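Local coordinates for ESAT-6/WXG100 secretion system protein (PDB 7JQE), which forms the extracellular region of EsaA, a membrane subunit of the bacterial type VIIb secretion system, and probably takes part in exporting protein toxins, at residues A[364-369]-A[388-393]; A[254-259]-A[403-408]; A[229-234]-A[415-420]; A[235-240]-A[433-438]; A[194-199]-A[421-426]. All blocks are in the same frame, centred on the assembly; numbering follows the deposited sequence.

Interaction 1 of 5, residues A[364-369]-A[388-393]. With EDO (1,2-ethanediol), chain I; EDO (1,2-ethanediol), chain K.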
# COMPACT_ATOMS: atom_id res chain seq x y z
N ASP A 364 26.35 18.06 47.31
CA ASP A 364 26.68 16.67 47.59
C ASP A 364 26.80 15.85 46.32
O ASP A 364 27.54 14.85 46.29
CB ASP A 364 25.65 16.06 48.54
CG ASP A 364 24.24 16.08 47.97
OD1 ASP A 364 24.06 16.49 46.81
OD2 ASP A 364 23.31 15.67 48.70
N SER A 365 26.10 16.23 45.25
CA SER A 365 26.18 15.50 43.99
C SER A 365 25.75 16.42 42.86
O SER A 365 25.19 17.50 43.07
CB SER A 365 25.31 14.24 44.02
OG SER A 365 23.95 14.55 43.79
N LEU A 366 26.03 15.97 41.63
CA LEU A 366 25.58 16.62 40.41
C LEU A 366 24.48 15.83 39.71
O LEU A 366 24.27 16.00 38.50
CB LEU A 366 26.75 16.84 39.45
CG LEU A 366 27.79 17.92 39.77
CD1 LEU A 366 28.87 17.95 38.70
CD2 LEU A 366 27.14 19.29 39.92
N SER A 367 23.77 14.97 40.44
CA SER A 367 22.74 14.15 39.82
C SER A 367 21.58 15.01 39.32
O SER A 367 21.46 16.19 39.67
CB SER A 367 22.22 13.10 40.82
OG SER A 367 21.69 13.72 41.97
N VAL A 368 20.73 14.40 38.49
CA VAL A 368 19.63 15.12 37.87
C VAL A 368 18.66 15.60 38.94
O VAL A 368 18.31 14.87 39.88
CB VAL A 368 18.93 14.23 36.84
CG1 VAL A 368 17.77 14.98 36.18
CG2 VAL A 368 19.92 13.75 35.78
N GLY A 369 18.21 16.84 38.80
CA GLY A 369 17.30 17.46 39.75
C GLY A 369 17.89 18.73 40.34
O GLY A 369 18.97 19.19 39.98
N TYR A 388 22.08 28.28 48.44
CA TYR A 388 22.51 28.26 47.05
C TYR A 388 21.88 27.05 46.38
O TYR A 388 21.68 26.01 47.01
CB TYR A 388 24.04 28.20 46.92
CG TYR A 388 24.72 29.27 47.74
CD1 TYR A 388 24.81 30.57 47.28
CD2 TYR A 388 25.27 28.97 48.98
CE1 TYR A 388 25.43 31.55 48.02
CE2 TYR A 388 25.88 29.95 49.74
CZ TYR A 388 25.96 31.23 49.25
OH TYR A 388 26.57 32.21 50.00
N THR A 389 21.56 27.20 45.10
CA THR A 389 20.84 26.16 44.37
C THR A 389 21.44 25.99 42.98
O THR A 389 21.90 26.96 42.36
CB THR A 389 19.35 26.49 44.24
OG1 THR A 389 18.77 26.60 45.55
CG2 THR A 389 18.63 25.39 43.48
N ILE A 390 21.42 24.75 42.50
CA ILE A 390 21.76 24.44 41.11
C ILE A 390 20.74 23.44 40.57
O ILE A 390 20.13 22.67 41.32
CB ILE A 390 23.20 23.91 40.95
CG1 ILE A 390 23.41 22.67 41.82
CG2 ILE A 390 24.20 25.00 41.28
CD1 ILE A 390 24.61 21.84 41.40
N TYR A 391 20.57 23.46 39.26
CA TYR A 391 19.56 22.66 38.58
C TYR A 391 20.27 21.80 37.54
O TYR A 391 20.84 22.32 36.57
CB TYR A 391 18.51 23.56 37.93
CG TYR A 391 19.13 24.72 37.18
CD1 TYR A 391 19.40 24.64 35.82
CD2 TYR A 391 19.47 25.90 37.85
CE1 TYR A 391 19.97 25.70 35.13
CE2 TYR A 391 20.04 26.97 37.17
CZ TYR A 391 20.29 26.86 35.82
OH TYR A 391 20.87 27.92 35.14
N VAL A 392 20.27 20.48 37.75
CA VAL A 392 20.81 19.55 36.77
C VAL A 392 19.63 19.03 35.96
O VAL A 392 18.82 18.24 36.45
CB VAL A 392 21.57 18.39 37.43
CG1 VAL A 392 22.22 17.52 36.37
CG2 VAL A 392 22.60 18.93 38.41
N THR A 393 19.51 19.50 34.72
CA THR A 393 18.39 19.12 33.87
C THR A 393 18.75 17.90 33.03
O THR A 393 19.92 17.64 32.74
CB THR A 393 17.97 20.28 32.96
OG1 THR A 393 18.97 20.49 31.96
CG2 THR A 393 17.80 21.55 33.78
C1 EDO I . 22.49 30.60 43.41
O1 EDO I . 21.80 30.37 44.65
C2 EDO I . 23.68 29.65 43.30
O2 EDO I . 24.16 29.64 41.95
C1 EDO K . 19.83 16.32 46.71
O1 EDO K . 20.71 17.12 47.52
C2 EDO K . 20.09 14.84 46.98
O2 EDO K . 21.43 14.50 46.59
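Gly369 and Val392 form an antiparallel hydrogen-bonded pair at the edge of a four-stranded antiparallel sheet, where strand 369-379 begins and strand 382-392 ends. Gly369 N donates almost straight (172°) to Val392 O over 2.8 Å, in the carbonyl plane and on a lone pair. Val392 N returns a 2.9 Å bond to Gly369 O, but from above that carbonyl's plane. At phi 121° a CB on Gly369 would jam against the carbonyl O of the residue before, which calls for glycine. Packing is tightest round the buried Val392, whose CG1 stands anti to the backbone N (chi1 -174°). Its CB lies 3.1 Å from Ser367 O and its CG1 3.3 Å from Leu366 O, so the loop's carbonyls close over the isopropyl group; Ser367 O also makes a hydrogen bond with His371. The exposed Val368 lays CG1 against Val392 O at 3.4 Å. Looser is the meeting of Leu366 CD2 with Ile390 CD1 at 3.9 Å, the side chains crossing at a slant. Further out, Ser365 OG and Ser367 OG share a 3.0 Å hydrogen bond. At the solvent end, Asp364 OD2 accepts from O2 of a 1,2-ethanediol at 3.1 Å.

Interaction 2 of 5, residues A[254-259]-A[403-408]. With EDO (1,2-ethanediol), chain B.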
# COMPACT_ATOMS: atom_id res chain seq x y z
N THR A 254 21.83 12.75 9.71
CA THR A 254 22.24 13.11 11.06
C THR A 254 21.05 13.62 11.86
O THR A 254 20.15 14.28 11.32
CB THR A 254 23.35 14.16 11.06
OG1 THR A 254 22.85 15.39 10.51
CG2 THR A 254 24.54 13.68 10.23
N TYR A 255 21.04 13.31 13.15
CA TYR A 255 19.98 13.73 14.06
C TYR A 255 20.60 14.47 15.24
O TYR A 255 21.39 13.89 15.98
CB TYR A 255 19.16 12.53 14.53
CG TYR A 255 18.49 11.78 13.41
CD1 TYR A 255 17.38 12.30 12.76
CD2 TYR A 255 18.96 10.54 12.99
CE1 TYR A 255 16.76 11.61 11.72
CE2 TYR A 255 18.35 9.84 11.97
CZ TYR A 255 17.25 10.38 11.34
OH TYR A 255 16.66 9.69 10.31
N SER A 256 20.23 15.74 15.40
CA SER A 256 20.76 16.54 16.50
C SER A 256 20.61 15.84 17.85
O SER A 256 21.56 15.72 18.61
CB SER A 256 20.07 17.90 16.53
OG SER A 256 20.12 18.53 15.26
N PHE A 257 19.40 15.35 18.14
CA PHE A 257 19.09 14.89 19.49
C PHE A 257 19.95 13.71 19.94
O PHE A 257 19.87 13.33 21.11
CB PHE A 257 17.60 14.51 19.59
CG PHE A 257 17.28 13.12 19.09
CD1 PHE A 257 17.15 12.86 17.74
CD2 PHE A 257 17.10 12.08 19.99
CE1 PHE A 257 16.85 11.58 17.29
CE2 PHE A 257 16.80 10.80 19.55
CZ PHE A 257 16.67 10.55 18.19
N LEU A 258 20.75 13.12 19.06
CA LEU A 258 21.62 12.02 19.47
C LEU A 258 22.86 12.51 20.20
O LEU A 258 23.54 11.70 20.85
CB LEU A 258 22.02 11.17 18.26
CG LEU A 258 20.90 10.42 17.52
CD1 LEU A 258 21.44 9.70 16.29
CD2 LEU A 258 20.19 9.44 18.45
N THR A 259 23.18 13.80 20.11
CA THR A 259 24.35 14.36 20.78
C THR A 259 23.99 15.59 21.61
O THR A 259 24.88 16.39 21.93
CB THR A 259 25.44 14.72 19.77
OG1 THR A 259 25.00 15.83 18.97
CG2 THR A 259 25.73 13.54 18.86
N LYS A 403 11.96 19.48 18.69
CA LYS A 403 12.00 20.72 17.92
C LYS A 403 12.87 20.63 16.68
O LYS A 403 12.65 21.38 15.72
CB LYS A 403 12.48 21.89 18.79
CG LYS A 403 13.96 21.88 19.15
CD LYS A 403 14.28 23.01 20.14
CE LYS A 403 15.76 23.07 20.52
NZ LYS A 403 16.62 23.52 19.39
N ASP A 404 13.86 19.73 16.66
CA ASP A 404 14.76 19.61 15.52
C ASP A 404 14.41 18.44 14.60
O ASP A 404 14.23 18.64 13.40
CB ASP A 404 16.21 19.47 16.00
CG ASP A 404 16.71 20.71 16.72
OD1 ASP A 404 16.28 21.82 16.35
OD2 ASP A 404 17.54 20.57 17.65
N ASP A 405 14.28 17.24 15.16
CA ASP A 405 14.33 16.02 14.37
C ASP A 405 12.98 15.34 14.15
O ASP A 405 12.81 14.66 13.14
CB ASP A 405 15.28 15.01 15.02
CG ASP A 405 16.71 15.52 15.08
OD1 ASP A 405 17.18 16.09 14.07
OD2 ASP A 405 17.37 15.36 16.13
N LEU A 406 12.03 15.52 15.07
CA LEU A 406 10.80 14.74 15.00
C LEU A 406 10.10 14.90 13.66
O LEU A 406 9.66 13.92 13.06
CB LEU A 406 9.88 15.14 16.15
CG LEU A 406 8.82 14.11 16.55
CD1 LEU A 406 9.43 12.72 16.63
CD2 LEU A 406 8.20 14.50 17.89
N LYS A 407 10.01 16.14 13.16
CA LYS A 407 9.32 16.37 11.90
C LYS A 407 9.99 15.62 10.76
O LYS A 407 9.32 15.16 9.82
CB LYS A 407 9.27 17.86 11.59
CG LYS A 407 10.62 18.42 11.20
CD LYS A 407 10.55 19.91 10.91
CE LYS A 407 11.88 20.57 11.27
NZ LYS A 407 13.04 19.78 10.76
N THR A 408 11.32 15.49 10.81
CA THR A 408 12.00 14.71 9.79
C THR A 408 11.79 13.22 9.99
O THR A 408 11.68 12.46 9.02
CB THR A 408 13.49 15.04 9.79
OG1 THR A 408 13.70 16.21 8.99
CG2 THR A 408 14.29 13.89 9.20
C1 EDO B . 15.93 13.87 6.25
O1 EDO B . 15.16 15.08 6.13
C2 EDO B . 17.31 14.20 6.81
O2 EDO B . 18.08 12.99 6.93
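Asp405 reaches from helix 396-427 to the loop residues Ser256 and Phe257, and hydrogen bonds to backbone amides carry the contact. Phe257 N donates to Asp405 OD2 at 2.9 Å, nearly straight (176°) and almost in line with the C-O bond. The neighbouring Ser256 N makes a weaker bond to Asp405 OD1 at 3.3 Å. Both amides belong to the opening turn of the 3-10 segment, whose own bonds run from Leu258 N and Thr259 N back to Tyr255 O and Ser256 O.

Aromatic edges supply the second kind of contact. Phe257 brings CD1 to 3.0 Å from Asp405 OD2, which lies in the plane of the ring. The Tyr255 ring stands nearly perpendicular to the carboxylate (88°), with Asp405 OD1 near its edge, and its CE1 meets Thr408 CG2 at 4.2 Å. Leu213 of helix 211-219 touches both rings.

The lysines stay on the helix. Lys403 NZ forms a long salt bridge with Asp404 OD1 (3.5 Å), while Asp404 OD2 is hydrogen-bonded to Ser400. Lys407 NZ donates a hydrogen bond to the backbone Asp404 O at 3.1 Å.

Across the contact, then, the buried Asp405 carboxylate meets backbone N-H groups and ring edges, with no lysine. If it is ionised, as seems likely, the positive end of the short 3-10 turn would favour its charge.

Interaction 3 of 5, residues A[229-234]-A[415-420]. With EDO (1,2-ethanediol), chain F; EDO (1,2-ethanediol), chain C.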
# COMPACT_ATOMS: atom_id res chain seq x y z
N SER A 229 10.88 -3.65 15.28
CA SER A 229 11.00 -4.88 14.53
C SER A 229 10.27 -4.77 13.19
O SER A 229 10.76 -5.28 12.17
CB SER A 229 10.45 -6.05 15.35
OG SER A 229 10.67 -7.28 14.69
N ASP A 230 9.12 -4.10 13.17
CA ASP A 230 8.37 -3.97 11.93
C ASP A 230 9.06 -3.05 10.94
O ASP A 230 9.15 -3.36 9.75
CB ASP A 230 6.95 -3.48 12.23
CG ASP A 230 6.12 -4.51 12.98
OD1 ASP A 230 6.49 -5.71 12.94
OD2 ASP A 230 5.11 -4.13 13.60
N TYR A 231 9.57 -1.90 11.41
CA TYR A 231 10.27 -1.00 10.50
C TYR A 231 11.50 -1.67 9.91
O TYR A 231 11.89 -1.36 8.78
CB TYR A 231 10.66 0.29 11.22
CG TYR A 231 9.51 1.26 11.42
CD1 TYR A 231 9.07 1.59 12.70
CD2 TYR A 231 8.87 1.83 10.33
CE1 TYR A 231 8.01 2.48 12.88
CE2 TYR A 231 7.82 2.71 10.50
CZ TYR A 231 7.39 3.03 11.78
OH TYR A 231 6.34 3.91 11.94
N GLN A 232 12.12 -2.59 10.65
CA GLN A 232 13.24 -3.34 10.11
C GLN A 232 12.79 -4.34 9.05
O GLN A 232 13.52 -4.59 8.09
CB GLN A 232 14.00 -4.04 11.24
CG GLN A 232 14.80 -3.08 12.10
CD GLN A 232 15.29 -3.72 13.38
OE1 GLN A 232 14.85 -4.80 13.76
NE2 GLN A 232 16.21 -3.05 14.06
N SER A 233 11.59 -4.92 9.21
CA SER A 233 11.04 -5.79 8.18
C SER A 233 10.68 -5.00 6.93
O SER A 233 11.02 -5.40 5.81
CB SER A 233 9.81 -6.53 8.70
OG SER A 233 10.17 -7.46 9.71
N LYS A 234 9.99 -3.87 7.10
CA LYS A 234 9.64 -3.04 5.95
C LYS A 234 10.89 -2.55 5.23
O LYS A 234 10.93 -2.52 4.00
CB LYS A 234 8.77 -1.87 6.41
CG LYS A 234 7.57 -2.33 7.20
CD LYS A 234 6.67 -1.18 7.58
CE LYS A 234 5.46 -1.69 8.34
NZ LYS A 234 4.57 -0.59 8.78
N LYS A 415 7.19 7.70 4.58
CA LYS A 415 7.60 7.19 3.28
C LYS A 415 7.89 5.69 3.33
O LYS A 415 7.48 4.94 2.44
CB LYS A 415 8.83 7.96 2.78
CG LYS A 415 8.46 9.32 2.19
CD LYS A 415 9.67 10.13 1.75
CE LYS A 415 10.18 11.01 2.89
NZ LYS A 415 11.21 11.98 2.44
N ILE A 416 8.57 5.23 4.39
CA ILE A 416 8.85 3.81 4.53
C ILE A 416 7.55 3.02 4.59
O ILE A 416 7.41 1.96 3.97
CB ILE A 416 9.72 3.56 5.77
CG1 ILE A 416 11.13 4.11 5.56
CG2 ILE A 416 9.75 2.08 6.12
CD1 ILE A 416 11.86 4.42 6.85
N ASP A 417 6.57 3.52 5.35
CA ASP A 417 5.31 2.79 5.50
C ASP A 417 4.54 2.75 4.18
O ASP A 417 4.03 1.70 3.79
CB ASP A 417 4.46 3.41 6.60
CG ASP A 417 4.92 3.02 8.00
OD1 ASP A 417 5.27 1.83 8.21
OD2 ASP A 417 4.95 3.90 8.89
N THR A 418 4.45 3.89 3.49
CA THR A 418 3.70 3.95 2.25
C THR A 418 4.30 3.01 1.20
O THR A 418 3.61 2.14 0.67
CB THR A 418 3.67 5.38 1.73
OG1 THR A 418 2.94 6.20 2.66
CG2 THR A 418 2.98 5.44 0.36
N ALA A 419 5.59 3.17 0.91
CA ALA A 419 6.21 2.37 -0.14
C ALA A 419 6.19 0.89 0.20
O ALA A 419 5.94 0.04 -0.67
CB ALA A 419 7.64 2.85 -0.39
N SER A 420 6.47 0.54 1.46
CA SER A 420 6.45 -0.87 1.84
C SER A 420 5.06 -1.47 1.67
O SER A 420 4.93 -2.62 1.25
CB SER A 420 6.91 -1.03 3.29
OG SER A 420 7.04 -2.40 3.62
C1 EDO F . 2.58 -2.19 11.77
O1 EDO F . 3.37 -3.00 10.89
C2 EDO F . 1.38 -1.63 11.03
O2 EDO F . 1.82 -0.80 9.95
C1 EDO C . 3.56 11.52 2.17
O1 EDO C . 2.19 11.45 1.74
C2 EDO C . 4.28 10.22 1.82
O2 EDO C . 3.66 9.13 2.50
O HOH W 1 3.36 -0.47 5.61
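Helix segments 229-234 and 415-420 cross at 54° with axes 10.2 Å apart, coming nearest at Lys234 and Ser420, whose CA atoms are 5.6 Å apart. Lys234 does most of the touching. Its CB lies 3.3 Å from Ser420 OG and 4.1 Å from Ile416 CG2, and beyond CG the chain runs fully extended to Asp417. There Lys234 NZ forms a short salt bridge of 2.6 Å to Asp417 OD1, arriving on the anti side and 32° out of the carboxylate plane. The other carboxylate oxygen, Asp417 OD2, takes a weak bond of 3.4 Å from Tyr231 OH; it and Ile416 CG2 both sit at the edge of the tyrosine ring, which is turned 39° from the carboxylate. Lys234 NZ also donates to O2 of a 1,2-ethanediol at 3.0 Å. It bonds weakly to a water that itself gives a 2.9 Å bond to Asp417 O. Asp417 also packs on Asp417 of the second subunit and makes a weak bond to Ser414 of that chain, so this patch borders the subunit interface. Oblique helix packing with an apolar flank and a salt bridge from Lys234 to the buried Asp417 joins helices 225-244 and 396-427 in the helical middle of this elongated dimer.

Interaction 4 of 5, residues A[235-240]-A[433-438]; sequences LALLGK and TDLSQI
Lys240 NZ approaches the flat peptide carbonyls that follow Leu435; aromatic rings play no part across this contact. Lys240 NZ lies 2.7 Å from Ser436 O, but at an angle too poor for a hydrogen bond, and makes a weak bond of 3.4 Å to Ile438 O. The lysine chain, extended beyond CG, also brings CD to 3.6 Å from Ile438 O. The other flat group is the Asp434 carboxylate, within the loop itself. Ser436 OG donates to Asp434 OD1 at 2.6 Å from above the carboxylate plane (36° out of it), and Ser436 N adds a weak 3.4 Å bond to the same oxygen. The weak Ser436 N bond closes an Asx turn at the start of the 3-10 segment 435-437; the Ser436 OG bond reinforces it.

Beside these polar groups lie the leucines. Leu237 leaves the helix toward the loop, with CG anti to the backbone N (chi1 173°). Its CD2 touches Leu435 CD1 at 4.1 Å, the two side chains crossing at about a right angle, and its CD1 comes to 4.4 Å from Ile438 CB. Helix 396-427 packs against the same side chains, with Ser420 on Leu237, Gln424 on Leu435 and Tyr427 on Ile438.

Apolar burial thus holds the loop to helix 225-244, while the exposed lysine probably adds electrostatic attraction to the carbonyls at the end of the 3-10 turn.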
# COMPACT_ATOMS: atom_id res chain seq x y z
N LEU A 235 11.92 -2.17 5.99
CA LEU A 235 13.17 -1.75 5.35
C LEU A 235 13.81 -2.90 4.59
O LEU A 235 14.39 -2.70 3.52
CB LEU A 235 14.14 -1.21 6.40
CG LEU A 235 13.81 0.19 6.91
CD1 LEU A 235 14.61 0.49 8.17
CD2 LEU A 235 14.11 1.20 5.81
N ALA A 236 13.73 -4.12 5.14
CA ALA A 236 14.26 -5.28 4.43
C ALA A 236 13.54 -5.47 3.10
O ALA A 236 14.18 -5.80 2.09
CB ALA A 236 14.14 -6.53 5.30
N LEU A 237 12.23 -5.25 3.09
CA LEU A 237 11.45 -5.42 1.86
C LEU A 237 11.81 -4.36 0.83
O LEU A 237 11.99 -4.66 -0.35
CB LEU A 237 9.96 -5.38 2.18
CG LEU A 237 8.98 -5.38 1.00
CD1 LEU A 237 9.19 -6.60 0.11
CD2 LEU A 237 7.54 -5.31 1.48
N LEU A 238 11.92 -3.09 1.26
CA LEU A 238 12.35 -2.04 0.35
C LEU A 238 13.71 -2.37 -0.26
O LEU A 238 13.99 -1.98 -1.40
CB LEU A 238 12.41 -0.70 1.06
CG LEU A 238 11.10 -0.21 1.69
CD1 LEU A 238 11.33 1.07 2.47
CD2 LEU A 238 10.07 0.00 0.61
N GLY A 239 14.56 -3.08 0.48
CA GLY A 239 15.83 -3.51 -0.09
C GLY A 239 15.64 -4.52 -1.20
O GLY A 239 16.30 -4.44 -2.24
N LYS A 240 14.75 -5.49 -0.99
CA LYS A 240 14.47 -6.48 -2.03
C LYS A 240 14.00 -5.81 -3.31
O LYS A 240 14.46 -6.14 -4.41
CB LYS A 240 13.43 -7.49 -1.54
CG LYS A 240 13.99 -8.73 -0.89
CD LYS A 240 12.88 -9.72 -0.58
CE LYS A 240 13.41 -10.97 0.09
NZ LYS A 240 12.34 -11.74 0.78
N THR A 433 1.22 -11.11 5.43
CA THR A 433 1.81 -10.16 6.37
C THR A 433 3.26 -10.43 6.71
O THR A 433 3.92 -9.55 7.26
CB THR A 433 1.00 -10.12 7.68
OG1 THR A 433 0.92 -11.44 8.23
CG2 THR A 433 -0.40 -9.58 7.44
N ASP A 434 3.78 -11.62 6.41
CA ASP A 434 5.19 -11.94 6.65
C ASP A 434 6.01 -11.44 5.47
O ASP A 434 6.22 -12.14 4.48
CB ASP A 434 5.37 -13.44 6.87
CG ASP A 434 6.79 -13.81 7.23
OD1 ASP A 434 7.64 -12.89 7.32
OD2 ASP A 434 7.06 -15.01 7.42
N LEU A 435 6.51 -10.20 5.59
CA LEU A 435 7.15 -9.53 4.47
C LEU A 435 8.38 -10.27 3.97
O LEU A 435 8.75 -10.12 2.80
CB LEU A 435 7.51 -8.09 4.87
CG LEU A 435 6.32 -7.24 5.33
CD1 LEU A 435 6.75 -5.78 5.50
CD2 LEU A 435 5.17 -7.36 4.35
N SER A 436 9.03 -11.07 4.82
CA SER A 436 10.22 -11.78 4.37
C SER A 436 9.90 -12.79 3.28
O SER A 436 10.81 -13.17 2.52
CB SER A 436 10.90 -12.49 5.55
OG SER A 436 9.97 -13.24 6.31
N GLN A 437 8.65 -13.24 3.17
CA GLN A 437 8.27 -14.26 2.20
C GLN A 437 7.93 -13.70 0.83
O GLN A 437 7.72 -14.48 -0.10
CB GLN A 437 7.06 -15.05 2.72
CG GLN A 437 7.32 -15.76 4.04
CD GLN A 437 8.51 -16.69 3.97
OE1 GLN A 437 8.46 -17.73 3.31
NE2 GLN A 437 9.60 -16.31 4.63
N ILE A 438 7.88 -12.38 0.68
CA ILE A 438 7.44 -11.77 -0.56
C ILE A 438 8.60 -11.74 -1.55
O ILE A 438 9.67 -11.20 -1.24
CB ILE A 438 6.88 -10.36 -0.32
CG1 ILE A 438 5.69 -10.44 0.65
CG2 ILE A 438 6.48 -9.70 -1.63
CD1 ILE A 438 4.97 -9.13 0.86

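Interaction 5 of 5, residues A[194-199]-A[421-426]; sequences TEIASL and AMIQTL. With EDO (1,2-ethanediol), chain H; EDO (1,2-ethanediol), chain X.
Met422, present as selenomethionine, pushes its extended side chain between Ile196, Leu199 and Glu195. Its selenium has two close neighbours: Leu199 CD1 meets SE at 3.8 Å, the two side chains lying at about a right angle, and Ile196 CG1 sits 4.1 Å from SE, the two side chains lying alongside and running opposite ways. The terminal CE of Met422 ends 4.0 Å from Glu195 CG. Ile196 also reaches the next turn. Its CG2 touches Ile423 CG1 at 4.1 Å, and its CD1 meets Leu426 CD1, also at 4.1 Å, again with the side chains running in opposite senses.

These contacts come from two nearly antiparallel helix segments, 152° between their directions and 10.8 Å between their axes. In Glu195 chi1 (170°) sets CG against Met422, anti to the backbone N, and the bend at chi2 (56°) turns CD aside. Glu195 OE2 accepts from O1 of a 1,2-ethanediol at 3.0 Å.

Farther out, Tyr241 of helix 225-244 touches both Ile196 and Ile423, adding a third helix. Met422 packs on Gln424 of the second subunit, and Leu426 on Thr425 of that chain, which continues the helix packing across the dimer.

Across the two segments the contact is wholly apolar: branched side chains and the methionine chain, its sulphur replaced by selenium, would cohere by dispersion and water exclusion, while the Glu195 carboxylate bonds to the ethanediol, not to the facing helix.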
# COMPACT_ATOMS: atom_id res chain seq x y z
N THR A 194 6.78 3.32 -11.01
CA THR A 194 7.22 4.71 -11.11
C THR A 194 6.91 5.48 -9.83
O THR A 194 7.74 6.26 -9.35
CB THR A 194 6.57 5.39 -12.32
OG1 THR A 194 7.10 4.82 -13.52
CG2 THR A 194 6.85 6.88 -12.31
N GLU A 195 5.73 5.27 -9.26
CA GLU A 195 5.37 5.94 -8.01
C GLU A 195 6.24 5.45 -6.85
O GLU A 195 6.74 6.25 -6.06
CB GLU A 195 3.89 5.73 -7.70
CG GLU A 195 3.48 6.19 -6.30
CD GLU A 195 3.83 7.64 -6.04
OE1 GLU A 195 4.13 8.36 -7.01
OE2 GLU A 195 3.80 8.06 -4.86
N ILE A 196 6.41 4.13 -6.75
CA ILE A 196 7.24 3.56 -5.69
C ILE A 196 8.66 4.13 -5.75
O ILE A 196 9.21 4.56 -4.73
CB ILE A 196 7.25 2.02 -5.81
CG1 ILE A 196 5.83 1.47 -5.65
CG2 ILE A 196 8.18 1.41 -4.78
CD1 ILE A 196 5.74 -0.01 -5.88
N ALA A 197 9.26 4.15 -6.94
CA ALA A 197 10.62 4.67 -7.07
C ALA A 197 10.69 6.14 -6.68
O ALA A 197 11.70 6.58 -6.12
CB ALA A 197 11.14 4.47 -8.49
N SER A 198 9.64 6.91 -6.96
CA SER A 198 9.61 8.30 -6.55
C SER A 198 9.69 8.41 -5.03
O SER A 198 10.51 9.16 -4.49
CB SER A 198 8.35 8.98 -7.08
OG SER A 198 8.22 10.29 -6.56
N LEU A 199 8.84 7.66 -4.33
CA LEU A 199 8.88 7.64 -2.87
C LEU A 199 10.25 7.22 -2.36
O LEU A 199 10.80 7.84 -1.44
CB LEU A 199 7.80 6.70 -2.34
CG LEU A 199 6.37 7.24 -2.26
CD1 LEU A 199 5.41 6.10 -1.97
CD2 LEU A 199 6.28 8.31 -1.18
N ALA A 421 4.02 -0.70 1.99
CA ALA A 421 2.66 -1.21 1.85
C ALA A 421 2.29 -1.39 0.38
O ALA A 421 1.62 -2.36 0.02
CB ALA A 421 1.67 -0.29 2.54
N MSE A 422 2.72 -0.47 -0.48
CA MSE A 422 2.51 -0.60 -1.91
C MSE A 422 3.16 -1.88 -2.41
O MSE A 422 2.52 -2.70 -3.06
CB MSE A 422 3.06 0.61 -2.66
CG MSE A 422 2.29 1.89 -2.43
SE MSE A 422 3.14 3.42 -3.29
CE MSE A 422 1.71 4.73 -3.06
N ILE A 423 4.45 -2.04 -2.10
CA ILE A 423 5.16 -3.25 -2.51
C ILE A 423 4.45 -4.49 -1.98
O ILE A 423 4.23 -5.46 -2.72
CB ILE A 423 6.62 -3.19 -2.03
CG1 ILE A 423 7.32 -1.97 -2.64
CG2 ILE A 423 7.35 -4.47 -2.40
CD1 ILE A 423 8.73 -1.73 -2.09
N GLN A 424 4.07 -4.48 -0.70
CA GLN A 424 3.39 -5.63 -0.11
C GLN A 424 2.12 -5.98 -0.88
O GLN A 424 1.82 -7.17 -1.08
CB GLN A 424 3.06 -5.33 1.35
CG GLN A 424 2.22 -6.39 2.02
CD GLN A 424 1.83 -6.01 3.44
OE1 GLN A 424 1.94 -4.85 3.83
NE2 GLN A 424 1.39 -6.99 4.22
N THR A 425 1.36 -4.97 -1.32
CA THR A 425 0.06 -5.21 -1.92
C THR A 425 0.17 -5.69 -3.36
O THR A 425 -0.74 -6.36 -3.86
CB THR A 425 -0.78 -3.93 -1.87
OG1 THR A 425 -0.83 -3.45 -0.53
CG2 THR A 425 -2.19 -4.18 -2.38
N LEU A 426 1.26 -5.35 -4.05
CA LEU A 426 1.46 -5.74 -5.44
C LEU A 426 2.16 -7.08 -5.58
O LEU A 426 1.85 -7.84 -6.50
CB LEU A 426 2.25 -4.66 -6.18
CG LEU A 426 1.55 -3.31 -6.37
CD1 LEU A 426 2.48 -2.28 -6.99
CD2 LEU A 426 0.29 -3.48 -7.22
C1 EDO H . -2.08 -7.22 1.46
O1 EDO H . -2.80 -8.39 1.84
C2 EDO H . -0.70 -7.63 0.97
O2 EDO H . -0.80 -8.61 -0.06
C1 EDO X . 3.67 12.13 -5.54
O1 EDO X . 4.08 11.08 -4.65
C2 EDO X . 4.05 11.78 -6.97
O2 EDO X . 3.57 12.78 -7.87

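Interactions 3, 4 and 5 cluster in the helical middle of the chain, with centres 9 to 12 Å apart, and touch one another. Interactions 3 and 5 are buried, 4 only partly. Interactions 2, 3 and 5 all use helix 396-427, and 3 and 4 share helix 225-244; Leu238 and Ile423 join 4 to 5, Thr418 and Leu199 join 3 to 5. Chemistry changes with place: interaction 5 is apolar, 3 combines packing with a salt bridge, 4 pairs leucine packing with a weakly bonded lysine, and 2, partly buried, relies on a carboxylate gripping amides. Interaction 1, a surface contact of backbone pairing, lies in the sheet domain, about 26 Å centre to centre from interaction 2.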